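PDB 1Y9U: putative iron binding protein from Bordetella pertussis Tohama I, which binds ferric iron through tyrosine side chains and probably serves as the periplasmic binding protein of an iron-uptake system. Local coordinates for residues 180-183 and 184-188. Residues are numbered along the deposited sequence; the frame is centred on the assembly and turned at random.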
loop_
_atom_site.group_PDB
_atom_site.type_symbol
_atom_site.label_atom_id
_atom_site.label_comp_id
_atom_site.label_asym_id
_atom_site.label_seq_id
_atom_site.Cartn_x
_atom_site.Cartn_y
_atom_site.Cartn_z
ATOM N N ARG A 180 -5.556 -9.368 -9.304
ATOM C CA ARG A 180 -6.890 -9.908 -9.489
ATOM C C ARG A 180 -6.878 -11.253 -10.218
ATOM O O ARG A 180 -7.757 -12.071 -10.005
ATOM C CB ARG A 180 -7.828 -8.909 -10.161
ATOM C CG ARG A 180 -8.182 -7.771 -9.228
ATOM C CD ARG A 180 -8.947 -6.700 -9.879
ATOM N NE ARG A 180 -7.975 -5.754 -10.364
ATOM C CZ ARG A 180 -8.084 -4.452 -10.285
ATOM N NH1 ARG A 180 -9.184 -3.873 -9.790
ATOM N NH2 ARG A 180 -7.104 -3.727 -10.776
ATOM N N ASP A 181 -5.861 -11.480 -11.048
ATOM C CA ASP A 181 -5.714 -12.787 -11.713
ATOM C C ASP A 181 -5.563 -13.941 -10.727
ATOM O O ASP A 181 -5.864 -15.090 -11.051
ATOM C CB ASP A 181 -4.536 -12.792 -12.678
ATOM C CG ASP A 181 -4.759 -11.921 -13.888
ATOM O OD1 ASP A 181 -5.930 -11.757 -14.354
ATOM O OD2 ASP A 181 -3.782 -11.408 -14.455
ATOM N N VAL A 182 -5.065 -13.661 -9.543
ATOM C CA VAL A 182 -5.013 -14.678 -8.497
ATOM C C VAL A 182 -6.416 -15.170 -8.188
ATOM O O VAL A 182 -6.647 -16.373 -8.075
ATOM C CB VAL A 182 -4.306 -14.161 -7.232
ATOM C CG1 VAL A 182 -4.400 -15.161 -6.096
ATOM C CG2 VAL A 182 -2.852 -13.798 -7.536
ATOM N N ALA A 183 -7.361 -14.238 -8.013
ATOM C CA ALA A 183 -8.752 -14.614 -7.745
ATOM C C ALA A 183 -9.386 -15.352 -8.932
ATOM O O ALA A 183 -10.061 -16.375 -8.772
ATOM C CB ALA A 183 -9.561 -13.377 -7.388
ATOM N N ARG A 184 -9.127 -14.852 -10.133
ATOM C CA ARG A 184 -9.582 -15.514 -11.358
ATOM C C ARG A 184 -9.135 -16.976 -11.383
ATOM O O ARG A 184 -9.924 -17.880 -11.688
ATOM C CB ARG A 184 -9.021 -14.802 -12.577
ATOM C CG ARG A 184 -9.407 -15.434 -13.898
ATOM C CD ARG A 184 -8.589 -14.933 -15.035
ATOM N NE ARG A 184 -7.203 -15.360 -14.901
ATOM C CZ ARG A 184 -6.203 -14.935 -15.647
ATOM N NH1 ARG A 184 -6.403 -14.036 -16.611
ATOM N NH2 ARG A 184 -4.991 -15.426 -15.421
ATOM N N ASP A 185 -7.873 -17.201 -11.042
ATOM C CA ASP A 185 -7.294 -18.536 -11.192
ATOM C C ASP A 185 -7.654 -19.459 -10.040
ATOM O O ASP A 185 -7.697 -20.672 -10.203
ATOM C CB ASP A 185 -5.794 -18.421 -11.388
ATOM C CG ASP A 185 -5.423 -17.865 -12.753
ATOM O OD1 ASP A 185 -6.307 -17.794 -13.671
ATOM O OD2 ASP A 185 -4.251 -17.513 -12.985
ATOM N N ILE A 186 -7.972 -18.912 -8.879
ATOM C CA ILE A 186 -8.560 -19.728 -7.822
ATOM C C ILE A 186 -9.963 -20.183 -8.240
ATOM O O ILE A 186 -10.312 -21.377 -8.095
ATOM C CB ILE A 186 -8.572 -18.970 -6.469
ATOM C CG1 ILE A 186 -7.145 -18.813 -5.946
ATOM C CG2 ILE A 186 -9.434 -19.728 -5.460
ATOM C CD1 ILE A 186 -6.989 -17.831 -4.786
ATOM N N LEU A 187 -10.751 -19.266 -8.800
ATOM C CA LEU A 187 -12.057 -19.625 -9.342
ATOM C C LEU A 187 -11.933 -20.718 -10.394
ATOM O O LEU A 187 -12.738 -21.672 -10.416
ATOM C CB LEU A 187 -12.746 -18.389 -9.927
ATOM C CG LEU A 187 -14.048 -18.662 -10.688
ATOM C CD1 LEU A 187 -15.051 -19.403 -9.828
ATOM C CD2 LEU A 187 -14.616 -17.348 -11.210
ATOM N N GLY A 188 -10.921 -20.590 -11.239
ATOM C CA GLY A 188 -10.702 -21.521 -12.325
ATOM C C GLY A 188 -10.087 -22.838 -11.874
ATOM O O GLY A 188 -9.931 -23.736 -12.707
HETATM O O HOH W 1 -3.658 -12.343 -16.951
#
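A salt-bridge network of D181, R184 and D185 runs along one side of the helix 179-187, in the periplasmic binding protein fold. The D181 carboxylate and R184 guanidinium planes are stacked 17° apart, with D181 OD1 over one face of the guanidinium near the rim. D181 OD1 lies 3.2 Å from R184 NH1, but no N-H points at it, so the attraction is one of charge. D181 OD2 takes a hydrogen bond from the backbone N of G178, which holds the carboxylate at the start of the helix. The R184 chain leaves the backbone with CG opposite N (chi1 179°), then turns at chi3 (67°). This brings the guanidinium edge to D185, which it grips side-on. R184 NE donates to D185 OD1 at 2.9 Å, and R184 NH2 donates to D185 OD2 at 3.3 Å. R173 forms a further salt bridge to D185 OD2. V182 CG1 packs on I186 CD1 at 3.9 Å, against Y110 of strand 100-112. R180 touches Y200, an iron ligand of this protein, though no iron is bound in this model. A water links the D181 and R184 groups, donating to D181 OD2 at 2.7 Å and accepting from R184 NH1.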